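Local atomic coordinates of regulatory Subunit of Protein Kinase A (cAMP-dependent) from Euglena gracilis (Euglena gracilis, PDB entry 6RSX), a protein that binds cyclic AMP in two cyclic nucleotide-binding domains and, as regulatory subunit of protein kinase A, probably couples this binding to control of the kinase. Residues A164-L168 with P231-F235; S204-D210 with S256-D262; E237-F242 with Q278-Y284. All blocks are in the same frame, centred on the assembly; numbering follows the deposited sequence.

Interaction 1 of 3, residues A164-L168 with P231-F235; sequences AQVPL and PKDFF. With CMP (adenosine-3',5'-cyclic-monophosphate), chain C.
The ring of Phe234 takes Leu168 CD1 over one face, 4.0 Å from CE2 and displaced toward the rim, while a water lies in the ring plane at its edge. Leu168 CD2 adds a second methyl, 4.1 Å from Phe234 CD2, so both branches of the leucine fork rest on the same side of the phenyl group. Leu168 has CG anti to its backbone N (chi1 176°), which carries the fork out to the ring. The edge water accepts from Leu168 N at 3.0 Å and donates to Lys232 O at 2.7 Å, bridging backbones that share no direct hydrogen bond. The Lys232 chain passes Val166, its CG 4.0 Å from Val166 CG2, and crosses Gln165 at about a right angle, its CE 3.4 Å from Gln165 O and 3.5 Å from Gln165 CG. Leu168 also touches Ile276 and Leu277 of helix 274-280, and Phe235 CA lies 3.1 Å from O2' of the nucleotide. The contact joins the last part of the interdomain helix and the turn after it to edge strand 234-235 of the second barrel, which enters the cAMP pocket at Phe235 and precedes helix 237-242 of the phosphate-binding cassette.

Interaction 2 of 3, residues S204-D210 with S256-D262; sequences SFYIIID and SHCVSLD
A classic beta bulge interrupts the antiparallel pairing of 204-210 with 256-262: Ile209 and Asp210 both face His257, whose carbonyl oxygen accepts from Ile209 N at 2.8 Å and from Asp210 N at 3.2 Å. Within the bulge, the Asp210 side chain turns to the histidine, and OD1 accepts the N-H of His257 ND1 on its syn lone pair, at an unusually short 2.5 Å with an N-H...O angle of 172°. The oxygen lies in the imidazole plane, yet carboxylate and ring are turned 59° from each other. Asp210 reaches the ring with CG between its backbone N and carbonyl carbon (chi1 53°), which folds the carboxylate back toward the histidine. Before the bulge the register is regular, with Phe205-Leu261 and Ile207-Val259 as hydrogen-bonded pairs, Ile207 N reaching Val259 O at 2.9 Å. The two strands, 204-208 and 256-262, are the central pair in one sheet of the cupin-type beta barrel of the second cyclic nucleotide-binding domain, flanked by 185-189 and 234-235. Phe205, Ile207, Val259 and Leu261 share a face; there Phe205 CD2 meets Leu261 CD1 at 4.3 Å, and Phe162 of helix 149-165 touches Ile207 and Val259. Ile209 crosses Val259 at about a right angle, CD1 3.8 Å from Val259 CG1. On the other face Tyr206 lays CE2 3.6 Å from Ser260 CB, and Ile208 CG1 meets Cys258 SG at 4.0 Å.

Interaction 3 of 3, residues E237-F242 with Q278-Y284; sequences EMSLMF and QRNMQNY. With CMP (adenosine-3',5'-cyclic-monophosphate), chain C.
Met281, Tyr284 and Glu237 carry most of this contact. Met281 is extended beyond CG (chi3 174°) and reaches the side chains on one side of helix 237-242, among them Glu237, Met241 and Phe242. The exact placement of its methyl is doubtful, so the firmer evidence is its sulfur, which lies in the plane of the Phe242 ring, at the edge, 5.1 Å from the centroid: a Met-aromatic contact. Met238 repeats this chemistry with Tyr284, its SD standing at the ring edge 4.9 Å from the centroid. The Tyr284 ring is enclosed on both faces. Met281 CA and Asn280 O of its own segment lie over one; over the opposite one lies adenine C5, 3.4 Å from Tyr284 CD1 and displaced toward the rim. Its hydroxyl donates to Glu237 OE2, 2.7 Å away, meeting the oxygen on the syn side but 22° out of the carboxylate plane. A water bound by Asn280 ND2 gives OE2 a further, weak bond. The other oxygen, Glu237 OE1, accepts a hydrogen bond from the ribose O2' at 2.6 Å; the bend at chi2 (-77°) turns the carboxylate to face both O2' and the tyrosine hydroxyl, and separate partners for its two oxygens limit its rotation. In the same helix, Ser239 N and OG both bind phosphate O1P, the latter at 2.7 Å. Glutamate on the ribose hydroxyl, backbone and serine donors of the short helix on the phosphate and an aromatic cap on the base mark the phosphate-binding cassette and lid of a cAMP-occupied site in PKA regulatory subunits.

Interaction 2 is the most extensive and regular, burying 670 Å² through backbone bonds between barrel strands; interactions 1 and 3, at 278 and 297 Å², rely mainly on side chains, with a water bridging the backbones in interaction 1. Interactions 1 and 2 are partly buried, interaction 2 with seven buried residues and none exposed; interaction 3 lies at the surface, where sulfur, aromatic and carboxylate groups meet the nucleotide. Strands 234-235 and 204-208 are neighbours in one sheet, Ile208 pairing with Lys232 and Asp233, and helix 237-242 of interaction 3 follows strand 234-235 in the chain. Phe205 CE1 packs 3.6 Å from Glu237 CB. Interactions 1 and 3 both touch cAMP, and Phe234 meets Asn280 between them.

Interaction 1 of 3, residues A164-L168 with P231-F235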
# COMPACT_ATOMS: atom_id res chain seq x y z
N ALA A 164 3.15 10.86 9.69
CA ALA A 164 2.85 11.18 11.09
C ALA A 164 2.16 12.53 11.26
O ALA A 164 1.46 12.72 12.26
CB ALA A 164 4.12 11.14 11.93
N GLN A 165 2.33 13.46 10.32
CA GLN A 165 1.82 14.82 10.50
C GLN A 165 0.71 15.20 9.52
O GLN A 165 0.31 16.37 9.48
CB GLN A 165 2.96 15.83 10.39
CG GLN A 165 3.43 16.07 8.98
CD GLN A 165 4.83 16.65 8.92
OE1 GLN A 165 5.53 16.73 9.94
NE2 GLN A 165 5.26 17.06 7.72
N VAL A 166 0.18 14.27 8.73
CA VAL A 166 -0.94 14.54 7.84
C VAL A 166 -2.22 14.08 8.52
O VAL A 166 -2.34 12.88 8.83
CB VAL A 166 -0.76 13.84 6.48
CG1 VAL A 166 -2.06 13.94 5.66
CG2 VAL A 166 0.41 14.44 5.72
N PRO A 167 -3.20 14.97 8.75
CA PRO A 167 -4.39 14.56 9.50
C PRO A 167 -5.08 13.35 8.93
O PRO A 167 -5.68 12.56 9.67
CB PRO A 167 -5.30 15.81 9.41
CG PRO A 167 -4.31 16.94 9.31
CD PRO A 167 -3.17 16.42 8.48
N LEU A 168 -5.04 13.18 7.61
CA LEU A 168 -5.71 12.04 6.98
C LEU A 168 -5.25 10.73 7.60
O LEU A 168 -6.03 9.78 7.72
CB LEU A 168 -5.41 12.04 5.48
CG LEU A 168 -5.97 10.85 4.70
CD1 LEU A 168 -7.48 10.81 4.74
CD2 LEU A 168 -5.44 10.83 3.27
N PRO A 231 -1.17 22.06 0.81
CA PRO A 231 -0.39 20.98 1.45
C PRO A 231 -1.21 20.22 2.48
O PRO A 231 -1.94 20.82 3.29
CB PRO A 231 0.80 21.71 2.07
CG PRO A 231 0.99 22.91 1.22
CD PRO A 231 -0.45 23.35 0.82
N LYS A 232 -1.14 18.90 2.41
CA LYS A 232 -1.78 17.93 3.28
C LYS A 232 -3.27 17.77 2.99
O LYS A 232 -3.90 16.91 3.61
CB LYS A 232 -1.55 18.23 4.78
CG LYS A 232 -0.06 18.32 5.14
CD LYS A 232 0.20 18.63 6.62
CE LYS A 232 1.64 18.29 7.01
NZ LYS A 232 2.65 18.67 5.97
N ASP A 233 -3.87 18.56 2.08
CA ASP A 233 -5.19 18.24 1.56
C ASP A 233 -5.11 17.08 0.58
O ASP A 233 -4.04 16.69 0.11
CB ASP A 233 -5.84 19.44 0.86
CG ASP A 233 -6.10 20.60 1.80
OD1 ASP A 233 -6.34 20.35 3.00
OD2 ASP A 233 -6.07 21.77 1.32
N PHE A 234 -6.27 16.53 0.22
CA PHE A 234 -6.32 15.34 -0.60
C PHE A 234 -7.51 15.46 -1.54
O PHE A 234 -8.39 16.30 -1.35
CB PHE A 234 -6.43 14.07 0.26
CG PHE A 234 -7.47 14.14 1.31
CD1 PHE A 234 -8.80 13.90 0.99
CD2 PHE A 234 -7.14 14.50 2.61
CE1 PHE A 234 -9.79 13.99 1.96
CE2 PHE A 234 -8.12 14.59 3.59
CZ PHE A 234 -9.44 14.33 3.27
N PHE A 235 -7.56 14.58 -2.54
CA PHE A 235 -8.71 14.64 -3.47
C PHE A 235 -8.75 13.35 -4.28
O PHE A 235 -7.76 12.61 -4.34
CB PHE A 235 -8.60 15.86 -4.40
CG PHE A 235 -7.34 15.88 -5.24
CD1 PHE A 235 -6.17 16.49 -4.74
CD2 PHE A 235 -7.31 15.32 -6.51
CE1 PHE A 235 -4.97 16.52 -5.50
CE2 PHE A 235 -6.14 15.37 -7.29
CZ PHE A 235 -4.96 15.96 -6.77
P CMP C . -13.64 13.06 -6.96
O1P CMP C . -13.08 11.53 -7.09
O2P CMP C . -15.07 13.26 -7.28
O5' CMP C . -12.84 13.95 -8.01
C5' CMP C . -12.79 15.37 -7.84
C4' CMP C . -12.50 15.64 -6.39
O4' CMP C . -12.50 17.03 -6.00
C3' CMP C . -13.44 15.04 -5.37
O3' CMP C . -13.42 13.61 -5.38
C2' CMP C . -12.94 15.68 -4.09
O2' CMP C . -11.78 14.95 -3.63
C1' CMP C . -12.45 17.06 -4.59
N9 CMP C . -13.22 18.19 -4.07
C8 CMP C . -12.69 19.22 -3.40
N7 CMP C . -13.68 20.05 -3.09
C5 CMP C . -14.81 19.53 -3.59
C6 CMP C . -16.10 20.00 -3.54
N6 CMP C . -16.64 21.19 -2.95
N1 CMP C . -17.08 19.31 -4.09
C2 CMP C . -16.79 18.13 -4.71
N3 CMP C . -15.50 17.65 -4.75
C4 CMP C . -14.54 18.38 -4.20
O HOH W 1 -5.04 15.41 5.59

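Interaction 2 of 3, residues S204-D210 with S256-D262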
# COMPACT_ATOMS: atom_id res chain seq x y z
N SER A 204 -6.99 7.41 -9.40
CA SER A 204 -6.12 7.46 -8.24
C SER A 204 -6.62 8.49 -7.23
O SER A 204 -7.44 9.37 -7.53
CB SER A 204 -4.68 7.78 -8.64
OG SER A 204 -4.16 6.75 -9.46
N PHE A 205 -6.08 8.34 -6.02
CA PHE A 205 -6.32 9.20 -4.87
C PHE A 205 -5.03 9.95 -4.58
O PHE A 205 -3.94 9.36 -4.62
CB PHE A 205 -6.75 8.34 -3.67
CG PHE A 205 -6.87 9.10 -2.39
CD1 PHE A 205 -7.89 10.03 -2.22
CD2 PHE A 205 -5.97 8.90 -1.36
CE1 PHE A 205 -8.01 10.74 -1.02
CE2 PHE A 205 -6.09 9.60 -0.16
CZ PHE A 205 -7.11 10.51 0.02
N TYR A 206 -5.13 11.25 -4.30
CA TYR A 206 -3.95 12.09 -4.21
C TYR A 206 -3.89 12.81 -2.88
O TYR A 206 -4.92 13.29 -2.39
CB TYR A 206 -3.94 13.13 -5.34
CG TYR A 206 -3.85 12.49 -6.69
CD1 TYR A 206 -5.01 12.03 -7.33
CD2 TYR A 206 -2.61 12.32 -7.32
CE1 TYR A 206 -4.91 11.43 -8.60
CE2 TYR A 206 -2.51 11.74 -8.56
CZ TYR A 206 -3.66 11.30 -9.19
OH TYR A 206 -3.58 10.70 -10.41
N ILE A 207 -2.68 12.93 -2.33
CA ILE A 207 -2.42 13.80 -1.18
C ILE A 207 -1.36 14.81 -1.59
O ILE A 207 -0.30 14.44 -2.11
CB ILE A 207 -1.95 13.00 0.06
CG1 ILE A 207 -2.90 11.84 0.37
CG2 ILE A 207 -1.86 13.91 1.28
CD1 ILE A 207 -2.40 10.52 -0.18
N ILE A 208 -1.63 16.09 -1.33
CA ILE A 208 -0.69 17.14 -1.71
C ILE A 208 0.41 17.25 -0.67
O ILE A 208 0.13 17.40 0.53
CB ILE A 208 -1.43 18.47 -1.86
CG1 ILE A 208 -2.56 18.29 -2.87
CG2 ILE A 208 -0.42 19.56 -2.24
CD1 ILE A 208 -3.60 19.41 -2.83
N ILE A 209 1.66 17.19 -1.12
CA ILE A 209 2.81 17.47 -0.25
C ILE A 209 3.08 18.97 -0.25
O ILE A 209 3.11 19.61 0.80
CB ILE A 209 4.06 16.69 -0.69
CG1 ILE A 209 3.77 15.19 -0.62
CG2 ILE A 209 5.22 17.06 0.23
CD1 ILE A 209 4.84 14.35 -1.31
N ASP A 210 3.29 19.55 -1.43
CA ASP A 210 3.45 20.99 -1.55
C ASP A 210 2.77 21.44 -2.83
O ASP A 210 2.52 20.65 -3.74
CB ASP A 210 4.94 21.41 -1.54
CG ASP A 210 5.78 20.67 -2.56
OD1 ASP A 210 5.77 21.07 -3.74
OD2 ASP A 210 6.49 19.71 -2.19
N SER A 256 3.20 21.44 -8.31
CA SER A 256 2.72 20.77 -7.12
C SER A 256 3.37 19.40 -7.05
O SER A 256 3.59 18.75 -8.07
CB SER A 256 1.20 20.60 -7.13
OG SER A 256 0.60 21.87 -7.03
N HIS A 257 3.65 18.96 -5.82
CA HIS A 257 4.17 17.61 -5.57
C HIS A 257 3.18 16.85 -4.72
O HIS A 257 2.75 17.33 -3.66
CB HIS A 257 5.53 17.65 -4.90
CG HIS A 257 6.55 18.34 -5.72
ND1 HIS A 257 6.84 19.68 -5.56
CD2 HIS A 257 7.34 17.89 -6.72
CE1 HIS A 257 7.78 20.02 -6.43
NE2 HIS A 257 8.10 18.95 -7.14
N CYS A 258 2.80 15.67 -5.20
CA CYS A 258 1.80 14.86 -4.55
C CYS A 258 2.34 13.46 -4.35
O CYS A 258 3.42 13.09 -4.84
CB CYS A 258 0.52 14.79 -5.39
SG CYS A 258 -0.31 16.41 -5.52
N VAL A 259 1.60 12.67 -3.60
CA VAL A 259 1.73 11.22 -3.66
C VAL A 259 0.35 10.67 -3.91
O VAL A 259 -0.67 11.26 -3.52
CB VAL A 259 2.36 10.61 -2.38
CG1 VAL A 259 3.87 10.82 -2.37
CG2 VAL A 259 1.72 11.22 -1.15
N SER A 260 0.30 9.52 -4.58
CA SER A 260 -0.96 8.94 -4.98
C SER A 260 -1.07 7.47 -4.58
O SER A 260 -0.08 6.77 -4.36
CB SER A 260 -1.17 9.07 -6.49
OG SER A 260 -0.23 8.30 -7.19
N LEU A 261 -2.32 7.03 -4.49
CA LEU A 261 -2.68 5.62 -4.36
C LEU A 261 -3.54 5.25 -5.56
O LEU A 261 -4.51 5.97 -5.87
CB LEU A 261 -3.46 5.34 -3.08
CG LEU A 261 -2.79 5.58 -1.74
CD1 LEU A 261 -3.79 5.29 -0.65
CD2 LEU A 261 -1.53 4.64 -1.63
N ASP A 262 -3.20 4.14 -6.22
CA ASP A 262 -4.07 3.70 -7.30
C ASP A 262 -5.31 3.02 -6.71
O ASP A 262 -5.39 2.75 -5.51
CB ASP A 262 -3.31 2.80 -8.29
CG ASP A 262 -2.97 1.41 -7.73
OD1 ASP A 262 -3.54 0.98 -6.70
OD2 ASP A 262 -2.10 0.74 -8.33

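Interaction 3 of 3, residues E237-F242 with Q278-Y284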
# COMPACT_ATOMS: atom_id res chain seq x y z
N GLU A 237 -11.08 10.94 -3.81
CA GLU A 237 -11.62 9.84 -3.02
C GLU A 237 -13.04 9.46 -3.40
O GLU A 237 -13.42 8.29 -3.26
CB GLU A 237 -11.55 10.18 -1.53
CG GLU A 237 -12.72 11.07 -1.01
CD GLU A 237 -12.58 12.55 -1.38
OE1 GLU A 237 -11.56 12.93 -1.98
OE2 GLU A 237 -13.52 13.34 -1.07
N MET A 238 -13.86 10.41 -3.88
CA MET A 238 -15.27 10.06 -4.04
C MET A 238 -15.48 9.10 -5.21
O MET A 238 -16.24 8.13 -5.09
CB MET A 238 -16.10 11.33 -4.17
CG MET A 238 -16.22 12.05 -2.82
SD MET A 238 -17.52 13.29 -2.88
CE MET A 238 -16.85 14.21 -4.26
N SER A 239 -14.79 9.32 -6.33
CA SER A 239 -14.91 8.39 -7.44
C SER A 239 -14.52 6.99 -7.02
O SER A 239 -15.11 6.00 -7.46
CB SER A 239 -14.06 8.86 -8.62
OG SER A 239 -12.71 9.13 -8.23
N LEU A 240 -13.51 6.88 -6.16
CA LEU A 240 -13.05 5.56 -5.78
C LEU A 240 -13.94 4.94 -4.72
O LEU A 240 -14.20 3.73 -4.76
CB LEU A 240 -11.59 5.63 -5.30
CG LEU A 240 -10.56 6.09 -6.33
CD1 LEU A 240 -9.15 6.10 -5.71
CD2 LEU A 240 -10.60 5.24 -7.59
N MET A 241 -14.41 5.73 -3.75
CA MET A 241 -15.18 5.16 -2.65
C MET A 241 -16.56 4.68 -3.11
O MET A 241 -17.09 3.69 -2.59
CB MET A 241 -15.33 6.17 -1.52
CG MET A 241 -14.01 6.54 -0.87
SD MET A 241 -14.12 7.84 0.36
CE MET A 241 -14.83 6.95 1.75
N PHE A 242 -17.15 5.38 -4.08
CA PHE A 242 -18.53 5.12 -4.50
C PHE A 242 -18.61 4.65 -5.95
O PHE A 242 -19.71 4.55 -6.50
CB PHE A 242 -19.37 6.38 -4.32
CG PHE A 242 -19.23 7.00 -2.97
CD1 PHE A 242 -19.48 6.27 -1.83
CD2 PHE A 242 -18.84 8.33 -2.85
CE1 PHE A 242 -19.35 6.83 -0.58
CE2 PHE A 242 -18.70 8.90 -1.59
CZ PHE A 242 -18.96 8.15 -0.46
N GLN A 278 -14.99 10.38 5.07
CA GLN A 278 -16.44 10.61 5.11
C GLN A 278 -16.78 11.94 5.77
O GLN A 278 -17.57 12.73 5.24
CB GLN A 278 -17.14 9.46 5.82
CG GLN A 278 -17.11 8.15 5.05
CD GLN A 278 -17.54 6.96 5.89
OE1 GLN A 278 -17.36 6.93 7.11
NE2 GLN A 278 -18.11 5.96 5.23
N ARG A 279 -16.20 12.20 6.96
CA ARG A 279 -16.42 13.48 7.63
C ARG A 279 -16.05 14.65 6.71
O ARG A 279 -16.80 15.63 6.59
CB ARG A 279 -15.60 13.55 8.92
CG ARG A 279 -16.29 13.00 10.17
CD ARG A 279 -15.49 13.26 11.44
NE ARG A 279 -14.24 12.50 11.47
CZ ARG A 279 -14.14 11.24 11.90
NH1 ARG A 279 -15.20 10.59 12.34
NH2 ARG A 279 -12.96 10.63 11.87
N ASN A 280 -14.90 14.55 6.05
CA ASN A 280 -14.45 15.68 5.25
C ASN A 280 -15.42 16.04 4.14
O ASN A 280 -15.40 17.18 3.66
CB ASN A 280 -13.09 15.38 4.65
CG ASN A 280 -12.59 16.51 3.83
OD1 ASN A 280 -12.22 17.56 4.38
ND2 ASN A 280 -12.56 16.33 2.50
N MET A 281 -16.23 15.10 3.67
CA MET A 281 -17.18 15.43 2.61
C MET A 281 -18.23 16.44 3.07
O MET A 281 -18.90 17.05 2.23
CB MET A 281 -17.86 14.16 2.10
CG MET A 281 -16.87 13.19 1.42
SD MET A 281 -17.76 11.68 0.98
CE MET A 281 -16.51 10.78 0.06
N GLN A 282 -18.37 16.65 4.38
CA GLN A 282 -19.23 17.72 4.87
C GLN A 282 -18.83 19.06 4.29
O GLN A 282 -19.69 19.93 4.08
CB GLN A 282 -19.18 17.79 6.40
CG GLN A 282 -19.79 16.60 7.11
CD GLN A 282 -19.32 16.48 8.55
OE1 GLN A 282 -18.70 17.40 9.10
NE2 GLN A 282 -19.59 15.33 9.18
N ASN A 283 -17.55 19.26 4.02
CA ASN A 283 -17.08 20.54 3.48
C ASN A 283 -17.47 20.74 2.03
O ASN A 283 -17.24 21.83 1.49
CB ASN A 283 -15.56 20.66 3.62
CG ASN A 283 -15.09 20.55 5.07
OD1 ASN A 283 -15.49 21.34 5.93
ND2 ASN A 283 -14.23 19.57 5.34
N TYR A 284 -18.03 19.72 1.37
CA TYR A 284 -18.32 19.84 -0.05
C TYR A 284 -19.70 20.45 -0.32
O TYR A 284 -19.95 20.86 -1.45
CB TYR A 284 -18.26 18.49 -0.75
CG TYR A 284 -16.88 17.83 -0.73
CD1 TYR A 284 -15.73 18.57 -0.42
CD2 TYR A 284 -16.74 16.48 -1.04
CE1 TYR A 284 -14.47 17.97 -0.40
CE2 TYR A 284 -15.46 15.87 -1.03
CZ TYR A 284 -14.34 16.63 -0.71
OH TYR A 284 -13.09 16.02 -0.68
P CMP C . -13.64 13.06 -6.96
O1P CMP C . -13.08 11.53 -7.09
O2P CMP C . -15.07 13.26 -7.28
O5' CMP C . -12.84 13.95 -8.01
C5' CMP C . -12.79 15.37 -7.84
C4' CMP C . -12.50 15.64 -6.39
O4' CMP C . -12.50 17.03 -6.00
C3' CMP C . -13.44 15.04 -5.37
O3' CMP C . -13.42 13.61 -5.38
C2' CMP C . -12.94 15.68 -4.09
O2' CMP C . -11.78 14.95 -3.63
C1' CMP C . -12.45 17.06 -4.59
N9 CMP C . -13.22 18.19 -4.07
C8 CMP C . -12.69 19.22 -3.40
N7 CMP C . -13.68 20.05 -3.09
C5 CMP C . -14.81 19.53 -3.59
C6 CMP C . -16.10 20.00 -3.54
N6 CMP C . -16.64 21.19 -2.95
N1 CMP C . -17.08 19.31 -4.09
C2 CMP C . -16.79 18.13 -4.71
N3 CMP C . -15.50 17.65 -4.75
C4 CMP C . -14.54 18.38 -4.20
O HOH W 2 -13.32 13.55 1.89